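Sensor protein CpxA (Vibrio parahaemolyticus, PDB 3V67) is the sensor kinase of a two-component system, probably autophosphorylating on histidine with ATP; this chain is its periplasmic sensor domain, which has a PAS fold. Local coordinates at residues Y17-I20 against I21-R24; S32-D36 against L37-L41; G46-G50 against K51-R55; R73-F76 against Q77-M81. All blocks are in the same frame, centred on the assembly; numbering follows the deposited sequence.

Contact 1. Residues Y17-I20 against I21-R24; sequences YQRI and IETR
Y17 and I21 sit one turn apart in helix 14-30, the long helix that lies along the antiparallel sheet of this PAS-fold sensor domain, and their side chains meet as a CH-pi pair. CG1 of I21 stands over one face of the Y17 ring, 3.9 Å from its centroid and 21° off the ring normal, displaced toward the rim on the CZ side. The tyrosine reaches this place because CG is anti to the backbone N (chi1 173°), which carries the ring along the helix toward the next turn. CD1 of I21 continues the contact outward and lies 3.6 Å from OH of Y17. A branched aliphatic chain suits the site, since it can spread over an aromatic face without a polar partner. The main chain beneath is regular: I21 N donates to Y17 O at 2.9 Å, and the next three residues repeat the bond. On the polar flank the R19 guanidinium and the E22 carboxylate form a salt bridge, NH1 to OE1 at 3.6 Å, with the two planes only 16° apart. CD of R19 also lies across CG2 of T23 at 3.9 Å, so the arginine uses its aliphatic part as well as its charge. Toward the sheet, I20 packs on A105 and V108 of strand 102-112 and on M119 of strand 115-124, while NH1 of R24 is bonded to P109 O. R19 and T23 pack against L133 and R134 of the second subunit.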
loop_
_atom_site.group_PDB
_atom_site.type_symbol
_atom_site.label_atom_id
_atom_site.label_comp_id
_atom_site.label_asym_id
_atom_site.label_seq_id
_atom_site.Cartn_x
_atom_site.Cartn_y
_atom_site.Cartn_z
ATOM N N TYR A 17 1.761 -10.316 -2.463
ATOM C CA TYR A 17 2.812 -11.058 -3.152
ATOM C C TYR A 17 2.790 -12.545 -2.800
ATOM O O TYR A 17 2.911 -13.403 -3.678
ATOM C CB TYR A 17 4.192 -10.462 -2.861
ATOM C CG TYR A 17 5.325 -11.303 -3.407
ATOM C CD1 TYR A 17 5.656 -11.271 -4.757
ATOM C CD2 TYR A 17 6.057 -12.140 -2.575
ATOM C CE1 TYR A 17 6.688 -12.047 -5.258
ATOM C CE2 TYR A 17 7.089 -12.917 -3.067
ATOM C CZ TYR A 17 7.399 -12.867 -4.406
ATOM O OH TYR A 17 8.426 -13.640 -4.894
ATOM N N GLN A 18 2.638 -12.838 -1.512
ATOM C CA GLN A 18 2.522 -14.210 -1.025
ATOM C C GLN A 18 1.346 -14.918 -1.694
ATOM O O GLN A 18 1.472 -16.059 -2.156
ATOM C CB GLN A 18 2.360 -14.214 0.497
ATOM C CG GLN A 18 1.529 -15.365 1.050
ATOM C CD GLN A 18 2.317 -16.655 1.185
ATOM O OE1 GLN A 18 2.655 -17.292 0.186
ATOM N NE2 GLN A 18 2.611 -17.050 2.424
ATOM N N ARG A 19 0.216 -14.219 -1.767
ATOM C CA ARG A 19 -0.958 -14.746 -2.449
ATOM C C ARG A 19 -0.650 -15.070 -3.906
ATOM O O ARG A 19 -0.924 -16.174 -4.366
ATOM C CB ARG A 19 -2.119 -13.759 -2.369
ATOM C CG ARG A 19 -3.331 -14.190 -3.175
ATOM C CD ARG A 19 -3.896 -15.509 -2.661
ATOM N NE ARG A 19 -5.047 -15.307 -1.786
ATOM C CZ ARG A 19 -4.975 -15.182 -0.464
ATOM N NH1 ARG A 19 -3.802 -15.240 0.150
ATOM N NH2 ARG A 19 -6.081 -14.999 0.244
ATOM N N ILE A 20 -0.075 -14.104 -4.616
ATOM C CA ILE A 20 0.305 -14.268 -6.018
ATOM C C ILE A 20 1.176 -15.504 -6.225
ATOM O O ILE A 20 0.972 -16.273 -7.167
ATOM C CB ILE A 20 1.059 -13.027 -6.536
ATOM C CG1 ILE A 20 0.117 -11.824 -6.604
ATOM C CG2 ILE A 20 1.669 -13.295 -7.904
ATOM C CD1 ILE A 20 0.807 -10.531 -6.980
ATOM N N ILE A 21 2.145 -15.686 -5.334
ATOM C CA ILE A 21 3.005 -16.865 -5.365
ATOM C C ILE A 21 2.178 -18.138 -5.203
ATOM O O ILE A 21 2.380 -19.126 -5.919
ATOM C CB ILE A 21 4.076 -16.797 -4.259
ATOM C CG1 ILE A 21 5.070 -15.676 -4.563
ATOM C CG2 ILE A 21 4.804 -18.124 -4.126
ATOM C CD1 ILE A 21 5.716 -15.793 -5.932
ATOM N N GLU A 22 1.236 -18.097 -4.265
ATOM C CA GLU A 22 0.364 -19.236 -4.002
ATOM C C GLU A 22 -0.500 -19.630 -5.205
ATOM O O GLU A 22 -0.598 -20.813 -5.538
ATOM C CB GLU A 22 -0.504 -18.975 -2.769
ATOM C CG GLU A 22 0.276 -18.987 -1.461
ATOM C CD GLU A 22 -0.552 -18.523 -0.278
ATOM O OE1 GLU A 22 -1.700 -18.077 -0.487
ATOM O OE2 GLU A 22 -0.052 -18.606 0.864
ATOM N N THR A 23 -1.120 -18.650 -5.861
ATOM C CA THR A 23 -1.953 -18.959 -7.021
ATOM C C THR A 23 -1.100 -19.328 -8.231
ATOM O O THR A 23 -1.554 -20.046 -9.118
ATOM C CB THR A 23 -2.921 -17.811 -7.408
ATOM O OG1 THR A 23 -2.351 -17.023 -8.458
ATOM C CG2 THR A 23 -3.243 -16.931 -6.215
ATOM N N ARG A 24 0.133 -18.832 -8.266
ATOM C CA ARG A 24 1.073 -19.219 -9.311
ATOM C C ARG A 24 1.363 -20.708 -9.180
ATOM O O ARG A 24 1.187 -21.467 -10.135
ATOM C CB ARG A 24 2.368 -18.407 -9.201
ATOM C CG ARG A 24 3.322 -18.526 -10.394
ATOM C CD ARG A 24 4.270 -19.714 -10.270
ATOM N NE ARG A 24 4.717 -19.923 -8.896
ATOM C CZ ARG A 24 5.795 -19.363 -8.357
ATOM N NH1 ARG A 24 6.558 -18.547 -9.072
ATOM N NH2 ARG A 24 6.110 -19.616 -7.095
#

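Contact 2. Residues S32-D36 against L37-L41; sequences SKETD and LGRIL
D36 and R39 are joined by a short N-cap bond: OD1 of D36 accepts from the backbone N of R39 at 2.7 Å, using the lone pair directed away from the other carboxylate oxygen. Aspartate suits this position because a short acidic side chain can turn back onto an amide of the first helical turn; its negative charge would also be expected to interact favourably with the helix dipole. D36 places the oxygen there with its carboxylate carbon anti to the main-chain N (chi1 -172°). The backbone joins in, I40 N donating to D36 O at 3.2 Å. The R39 side chain then folds back over the turn. Its NH1 comes within 3.3 Å of CB of D36, and a long charge pairing to OD1 is made well out of the guanidinium plane, with no N-H aimed at the oxygen. E34 supplies the other acid: its OE1 lies at the edge of the guanidinium, 3.6 Å from NH1, in a salt bridge whose carboxylate and guanidinium planes are 56° apart. E34, D36 and R39 thus form one network in which a single arginine serves two acids. The same OE1 accepts from D36 N at 3.0 Å, so the glutamate also steadies the residue that caps the helix. Its methylene part is used too, CG lying 3.5 Å from CG1 of I40 as the two chains run past each other in opposite directions. The turn leads from helix 14-30 into helix 37-46, whose L37 and I40 pack on L112 of strand 102-112 and on A113.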
loop_
_atom_site.group_PDB
_atom_site.type_symbol
_atom_site.label_atom_id
_atom_site.label_comp_id
_atom_site.label_asym_id
_atom_site.label_seq_id
_atom_site.Cartn_x
_atom_site.Cartn_y
_atom_site.Cartn_z
ATOM N N SER A 32 -0.312 -29.153 -14.707
ATOM C CA SER A 32 0.963 -29.843 -14.869
ATOM C C SER A 32 0.858 -30.950 -15.914
ATOM O O SER A 32 1.850 -31.330 -16.537
ATOM C CB SER A 32 1.435 -30.419 -13.533
ATOM O OG SER A 32 0.499 -31.353 -13.020
ATOM N N LYS A 33 -0.354 -31.460 -16.101
ATOM C CA LYS A 33 -0.595 -32.528 -17.061
ATOM C C LYS A 33 -0.666 -32.008 -18.493
ATOM O O LYS A 33 -0.333 -32.724 -19.437
ATOM C CB LYS A 33 -1.886 -33.269 -16.711
ATOM C CG LYS A 33 -3.045 -32.350 -16.342
ATOM C CD LYS A 33 -4.375 -33.080 -16.434
ATOM C CE LYS A 33 -4.352 -34.379 -15.643
ATOM N NZ LYS A 33 -5.272 -34.332 -14.475
ATOM N N GLU A 34 -1.096 -30.760 -18.652
ATOM C CA GLU A 34 -1.329 -30.197 -19.980
ATOM C C GLU A 34 -0.032 -29.830 -20.703
ATOM O O GLU A 34 0.854 -29.198 -20.129
ATOM C CB GLU A 34 -2.263 -28.987 -19.896
ATOM C CG GLU A 34 -2.686 -28.448 -21.249
ATOM C CD GLU A 34 -3.313 -29.509 -22.129
ATOM O OE1 GLU A 34 -2.892 -29.634 -23.298
ATOM O OE2 GLU A 34 -4.227 -30.218 -21.656
ATOM N N THR A 35 0.065 -30.228 -21.968
ATOM C CA THR A 35 1.258 -29.972 -22.771
ATOM C C THR A 35 1.031 -28.871 -23.803
ATOM O O THR A 35 1.968 -28.438 -24.473
ATOM C CB THR A 35 1.727 -31.239 -23.515
ATOM O OG1 THR A 35 0.702 -31.674 -24.418
ATOM C CG2 THR A 35 2.045 -32.355 -22.530
ATOM N N ASP A 36 -0.215 -28.431 -23.938
ATOM C CA ASP A 36 -0.538 -27.362 -24.876
ATOM C C ASP A 36 -0.702 -26.043 -24.134
ATOM O O ASP A 36 -1.582 -25.904 -23.284
ATOM C CB ASP A 36 -1.812 -27.692 -25.655
ATOM C CG ASP A 36 -2.075 -26.712 -26.780
ATOM O OD1 ASP A 36 -2.710 -25.668 -26.527
ATOM O OD2 ASP A 36 -1.653 -26.986 -27.921
ATOM N N LEU A 37 0.156 -25.080 -24.457
ATOM C CA LEU A 37 0.144 -23.781 -23.799
ATOM C C LEU A 37 -1.161 -23.035 -24.075
ATOM O O LEU A 37 -1.766 -22.468 -23.162
ATOM C CB LEU A 37 1.341 -22.941 -24.258
ATOM C CG LEU A 37 1.992 -21.954 -23.280
ATOM C CD1 LEU A 37 2.018 -20.552 -23.873
ATOM C CD2 LEU A 37 1.309 -21.951 -21.914
ATOM N N GLY A 38 -1.590 -23.048 -25.335
ATOM C CA GLY A 38 -2.815 -22.380 -25.739
ATOM C C GLY A 38 -4.028 -22.892 -24.986
ATOM O O GLY A 38 -4.910 -22.121 -24.599
ATOM N N ARG A 39 -4.065 -24.201 -24.772
ATOM C CA ARG A 39 -5.142 -24.827 -24.021
ATOM C C ARG A 39 -5.136 -24.330 -22.578
ATOM O O ARG A 39 -6.189 -24.035 -22.007
ATOM C CB ARG A 39 -5.006 -26.351 -24.075
ATOM C CG ARG A 39 -6.156 -27.106 -23.434
ATOM C CD ARG A 39 -6.269 -28.519 -23.988
ATOM N NE ARG A 39 -6.780 -28.534 -25.357
ATOM C CZ ARG A 39 -6.036 -28.750 -26.438
ATOM N NH1 ARG A 39 -4.735 -28.979 -26.319
ATOM N NH2 ARG A 39 -6.594 -28.745 -27.641
ATOM N N ILE A 40 -3.941 -24.224 -22.001
ATOM C CA ILE A 40 -3.794 -23.731 -20.639
ATOM C C ILE A 40 -4.293 -22.295 -20.506
ATOM O O ILE A 40 -5.082 -21.988 -19.613
ATOM C CB ILE A 40 -2.330 -23.786 -20.160
ATOM C CG1 ILE A 40 -1.831 -25.228 -20.114
ATOM C CG2 ILE A 40 -2.198 -23.142 -18.792
ATOM C CD1 ILE A 40 -0.427 -25.371 -19.547
ATOM N N LEU A 41 -3.828 -21.421 -21.395
ATOM C CA LEU A 41 -4.196 -20.006 -21.350
ATOM C C LEU A 41 -5.696 -19.839 -21.519
ATOM O O LEU A 41 -6.342 -19.080 -20.787
ATOM C CB LEU A 41 -3.458 -19.229 -22.439
ATOM C CG LEU A 41 -1.930 -19.286 -22.388
ATOM C CD1 LEU A 41 -1.333 -18.574 -23.587
ATOM C CD2 LEU A 41 -1.412 -18.684 -21.094
#

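Contact 3. Residues G46-G50 against K51-R55; sequences GNRAG and KHDPR
R48 and D53 face each other across a tight turn of the loop between helix 37-46 and strand 57-61, and hydrogen bonds to main-chain oxygens come first. NH1 of R48 donates to R55 O at 2.6 Å, with the oxygen in the guanidinium plane but the donor well above the plane of the carbonyl. NH2 donates to D53 O at 2.8 Å, on a more bent path. An arginine suits this spot because its two terminal nitrogens can hold two carbonyls of the returning chain together, and a bend at chi3 (65°) turns them that way. The D53 carboxylate provides the second group of bonds. OD1 accepts from A49 N at 2.8 Å, nearly straight at 172°, through its anti lone pair. OD2 takes two donors, R55 N on the anti side and R55 NE on the syn side. The NE bond, at 2.6 Å and in the guanidinium plane, is also ionic, part of a salt bridge between D53 and R55. Van der Waals contacts fill in around the two arginines: CB of D53 lies over one face of the R48 guanidinium, 3.2 Å from NH2, and the A49 methyl CB meets the R55 guanidinium edge, 3.3 Å from NH2. A water bonds to N47 O and, weakly, to N47 OD1 and R55 NH1. Outside the turn, R48 O accepts from R73, and N47 and P54 pack on F136 and L132 of the second subunit. The bond from R55 N to OD2 defines an Asx turn, a motif in which an aspartate side chain imitates a backbone carbonyl, here fastening an irregular loop ahead of a strand.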
loop_
_atom_site.group_PDB
_atom_site.type_symbol
_atom_site.label_atom_id
_atom_site.label_comp_id
_atom_site.label_asym_id
_atom_site.label_seq_id
_atom_site.Cartn_x
_atom_site.Cartn_y
_atom_site.Cartn_z
ATOM N N GLY A 46 -10.643 -18.622 -19.052
ATOM C CA GLY A 46 -12.035 -18.995 -19.215
ATOM C C GLY A 46 -12.883 -18.757 -17.982
ATOM O O GLY A 46 -14.101 -18.639 -18.083
ATOM N N ASN A 47 -12.251 -18.683 -16.814
ATOM C CA ASN A 47 -13.005 -18.570 -15.571
ATOM C C ASN A 47 -13.578 -17.182 -15.274
ATOM O O ASN A 47 -14.315 -17.009 -14.303
ATOM C CB ASN A 47 -12.195 -19.096 -14.384
ATOM C CG ASN A 47 -12.545 -20.532 -14.034
ATOM O OD1 ASN A 47 -13.641 -21.005 -14.339
ATOM N ND2 ASN A 47 -11.618 -21.231 -13.390
ATOM N N ARG A 48 -13.249 -16.200 -16.110
ATOM C CA ARG A 48 -13.814 -14.858 -15.961
ATOM C C ARG A 48 -15.170 -14.748 -16.646
ATOM O O ARG A 48 -15.329 -15.153 -17.798
ATOM C CB ARG A 48 -12.865 -13.800 -16.514
ATOM C CG ARG A 48 -11.648 -13.561 -15.649
ATOM C CD ARG A 48 -10.839 -12.400 -16.181
ATOM N NE ARG A 48 -11.569 -11.141 -16.092
ATOM C CZ ARG A 48 -11.658 -10.420 -14.980
ATOM N NH1 ARG A 48 -11.070 -10.849 -13.874
ATOM N NH2 ARG A 48 -12.333 -9.279 -14.971
ATOM N N ALA A 49 -16.141 -14.186 -15.934
ATOM C CA ALA A 49 -17.528 -14.191 -16.386
ATOM C C ALA A 49 -17.857 -13.022 -17.309
ATOM O O ALA A 49 -18.886 -13.023 -17.982
ATOM C CB ALA A 49 -18.465 -14.210 -15.197
ATOM N N GLY A 50 -16.982 -12.025 -17.338
ATOM C CA GLY A 50 -17.212 -10.856 -18.162
ATOM C C GLY A 50 -16.147 -9.813 -17.930
ATOM O O GLY A 50 -15.186 -10.052 -17.201
ATOM N N LYS A 51 -16.314 -8.651 -18.551
ATOM C CA LYS A 51 -15.327 -7.587 -18.431
ATOM C C LYS A 51 -15.458 -6.858 -17.095
ATOM O O LYS A 51 -14.465 -6.420 -16.520
ATOM C CB LYS A 51 -15.430 -6.608 -19.608
ATOM C CG LYS A 51 -16.706 -5.796 -19.641
ATOM C CD LYS A 51 -16.865 -5.043 -20.948
ATOM C CE LYS A 51 -17.999 -4.037 -20.838
ATOM N NZ LYS A 51 -18.817 -3.959 -22.079
ATOM N N HIS A 52 -16.684 -6.750 -16.591
ATOM C CA HIS A 52 -16.923 -6.086 -15.316
ATOM C C HIS A 52 -16.656 -7.017 -14.133
ATOM O O HIS A 52 -16.890 -6.655 -12.979
ATOM C CB HIS A 52 -18.350 -5.534 -15.261
ATOM C CG HIS A 52 -18.596 -4.403 -16.211
ATOM N ND1 HIS A 52 -17.628 -3.478 -16.532
ATOM C CD2 HIS A 52 -19.699 -4.051 -16.914
ATOM C CE1 HIS A 52 -18.122 -2.602 -17.387
ATOM N NE2 HIS A 52 -19.380 -2.929 -17.635
ATOM N N ASP A 53 -16.163 -8.215 -14.433
ATOM C CA ASP A 53 -15.811 -9.199 -13.413
ATOM C C ASP A 53 -14.807 -8.609 -12.425
ATOM O O ASP A 53 -13.692 -8.254 -12.807
ATOM C CB ASP A 53 -15.228 -10.447 -14.080
ATOM C CG ASP A 53 -15.218 -11.654 -13.167
ATOM O OD1 ASP A 53 -15.474 -12.766 -13.670
ATOM O OD2 ASP A 53 -14.947 -11.504 -11.957
ATOM N N PRO A 54 -15.205 -8.502 -11.145
ATOM C CA PRO A 54 -14.395 -7.873 -10.095
ATOM C C PRO A 54 -13.168 -8.694 -9.713
ATOM O O PRO A 54 -12.228 -8.151 -9.132
ATOM C CB PRO A 54 -15.362 -7.804 -8.912
ATOM C CG PRO A 54 -16.294 -8.940 -9.135
ATOM C CD PRO A 54 -16.490 -9.001 -10.620
ATOM N N ARG A 55 -13.181 -9.983 -10.036
ATOM C CA ARG A 55 -12.078 -10.875 -9.693
ATOM C C ARG A 55 -10.766 -10.433 -10.331
ATOM O O ARG A 55 -10.767 -9.879 -11.433
ATOM C CB ARG A 55 -12.412 -12.307 -10.113
ATOM C CG ARG A 55 -13.454 -12.969 -9.237
ATOM C CD ARG A 55 -13.999 -14.224 -9.881
ATOM N NE ARG A 55 -14.978 -13.939 -10.922
ATOM C CZ ARG A 55 -15.664 -14.871 -11.573
ATOM N NH1 ARG A 55 -15.475 -16.152 -11.295
ATOM N NH2 ARG A 55 -16.538 -14.521 -12.507
HETATM O O HOH W 1 -15.901 -18.717 -13.533
#

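Contact 4. Residues R73-F76 against Q77-M81; sequences RSNF and QLRAM
N75 and R79 are one helical turn apart at the start of helix 75-87, with the arginine doubled back over the main chain of the first turn. Bends at chi2 (104°) and chi3 bring one face of the guanidinium over the N75-F76 peptide, tilted against it: C of N75 and N of F76 lie about 3.4 and 3.3 Å above that face, both toward its rim. The N75 amide is turned 45° from the guanidinium, and CB of N75 comes within 3.3 Å of NH1 of R79. Beyond this, NH2 of R79 reaches CB of F76 at 3.7 Å. Just before the helix, S74 faces Q77. The serine OG, anti to the main-chain N (chi1 -178°), rests 3.2 Å from CG of Q77, whose extended chain passes it to place OE1 in a hydrogen bond with R57. Underneath, R79 N bonds to N75 O and A80 N to F76 O, both at 2.9 Å. The small A80 suits its buried place against I104, near Q77, which packs on F59 and Y102. The backbone thus supplies the regular helical bonds, the arginine meets the first turn chiefly through the face of its guanidinium, and the glutamine spends its polar end on an arginine elsewhere.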
loop_
_atom_site.group_PDB
_atom_site.type_symbol
_atom_site.label_atom_id
_atom_site.label_comp_id
_atom_site.label_asym_id
_atom_site.label_seq_id
_atom_site.Cartn_x
_atom_site.Cartn_y
_atom_site.Cartn_z
ATOM N N ARG A 73 -12.667 -9.227 -23.503
ATOM C CA ARG A 73 -13.671 -8.159 -23.555
ATOM C C ARG A 73 -13.195 -6.749 -23.177
ATOM O O ARG A 73 -13.760 -5.756 -23.638
ATOM C CB ARG A 73 -14.859 -8.543 -22.662
ATOM C CG ARG A 73 -15.219 -10.031 -22.667
ATOM C CD ARG A 73 -14.547 -10.785 -21.518
ATOM N NE ARG A 73 -15.227 -12.042 -21.225
ATOM C CZ ARG A 73 -14.856 -12.891 -20.270
ATOM N NH1 ARG A 73 -13.802 -12.625 -19.508
ATOM N NH2 ARG A 73 -15.542 -14.011 -20.075
ATOM N N SER A 74 -12.167 -6.663 -22.338
ATOM C CA SER A 74 -11.673 -5.372 -21.869
ATOM C C SER A 74 -10.351 -4.961 -22.521
ATOM O O SER A 74 -9.299 -5.521 -22.221
ATOM C CB SER A 74 -11.525 -5.379 -20.346
ATOM O OG SER A 74 -11.099 -4.112 -19.877
ATOM N N ASN A 75 -10.415 -3.970 -23.405
ATOM C CA ASN A 75 -9.230 -3.465 -24.087
ATOM C C ASN A 75 -8.311 -2.690 -23.148
ATOM O O ASN A 75 -7.087 -2.737 -23.278
ATOM C CB ASN A 75 -9.638 -2.575 -25.261
ATOM C CG ASN A 75 -9.069 -3.055 -26.581
ATOM O OD1 ASN A 75 -7.944 -2.711 -26.946
ATOM N ND2 ASN A 75 -9.846 -3.852 -27.307
ATOM N N PHE A 76 -8.918 -1.976 -22.204
ATOM C CA PHE A 76 -8.181 -1.153 -21.251
ATOM C C PHE A 76 -7.172 -1.962 -20.436
ATOM O O PHE A 76 -5.997 -1.594 -20.349
ATOM C CB PHE A 76 -9.157 -0.423 -20.325
ATOM C CG PHE A 76 -8.533 0.070 -19.056
ATOM C CD1 PHE A 76 -7.673 1.155 -19.064
ATOM C CD2 PHE A 76 -8.812 -0.550 -17.850
ATOM C CE1 PHE A 76 -7.098 1.609 -17.893
ATOM C CE2 PHE A 76 -8.242 -0.101 -16.677
ATOM C CZ PHE A 76 -7.383 0.980 -16.697
ATOM N N GLN A 77 -7.636 -3.063 -19.851
ATOM C CA GLN A 77 -6.775 -3.955 -19.081
ATOM C C GLN A 77 -5.606 -4.452 -19.929
ATOM O O GLN A 77 -4.493 -4.636 -19.434
ATOM C CB GLN A 77 -7.585 -5.143 -18.552
ATOM C CG GLN A 77 -8.785 -4.748 -17.703
ATOM C CD GLN A 77 -9.657 -5.929 -17.323
ATOM O OE1 GLN A 77 -9.556 -7.007 -17.910
ATOM N NE2 GLN A 77 -10.520 -5.732 -16.334
ATOM N N LEU A 78 -5.872 -4.650 -21.215
ATOM C CA LEU A 78 -4.867 -5.141 -22.149
ATOM C C LEU A 78 -3.795 -4.084 -22.420
ATOM O O LEU A 78 -2.594 -4.388 -22.437
ATOM C CB LEU A 78 -5.543 -5.576 -23.450
ATOM C CG LEU A 78 -4.814 -6.588 -24.330
ATOM C CD1 LEU A 78 -3.755 -7.336 -23.537
ATOM C CD2 LEU A 78 -5.824 -7.561 -24.920
ATOM N N ARG A 79 -4.235 -2.845 -22.628
ATOM C CA ARG A 79 -3.319 -1.722 -22.797
ATOM C C ARG A 79 -2.433 -1.556 -21.566
ATOM O O ARG A 79 -1.204 -1.436 -21.673
ATOM C CB ARG A 79 -4.099 -0.430 -23.043
ATOM C CG ARG A 79 -4.315 -0.092 -24.509
ATOM C CD ARG A 79 -5.732 -0.397 -24.954
ATOM N NE ARG A 79 -6.722 0.249 -24.098
ATOM C CZ ARG A 79 -7.941 0.595 -24.498
ATOM N NH1 ARG A 79 -8.317 0.365 -25.748
ATOM N NH2 ARG A 79 -8.781 1.178 -23.653
ATOM N N ALA A 80 -3.071 -1.554 -20.399
ATOM C CA ALA A 80 -2.359 -1.412 -19.136
ATOM C C ALA A 80 -1.320 -2.516 -18.968
ATOM O O ALA A 80 -0.180 -2.247 -18.589
ATOM C CB ALA A 80 -3.340 -1.420 -17.970
ATOM N N MET A 81 -1.712 -3.753 -19.265
ATOM C CA MET A 81 -0.791 -4.883 -19.149
ATOM C C MET A 81 0.404 -4.753 -20.083
ATOM O O MET A 81 1.544 -4.947 -19.660
ATOM C CB MET A 81 -1.502 -6.216 -19.392
ATOM C CG MET A 81 -0.554 -7.414 -19.423
ATOM S SD MET A 81 0.557 -7.518 -17.997
ATOM C CE MET A 81 -0.605 -7.515 -16.646
#

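The four contacts follow one another along a single domain. Contact 1 lies within helix 14-30, contact 2 where the chain turns from that helix into helix 37-46, contact 3 in the loop after it, and contact 4 at the start of helix 75-87. Contacts 1 and 4 lie on opposite sides of the chain's centre, 22 Å between centres, and both helices pack on strand 102-112. Contacts 3 and 4 are the pair that touch, with centres 13 Å apart: R48 O lies 2.6 Å from R73 NH2, a probable hydrogen bond that ties the loop to the approach to helix 75-87. Contacts 1 and 3 both meet the second subunit, so helix 14-30 and the loop share in dimer packing.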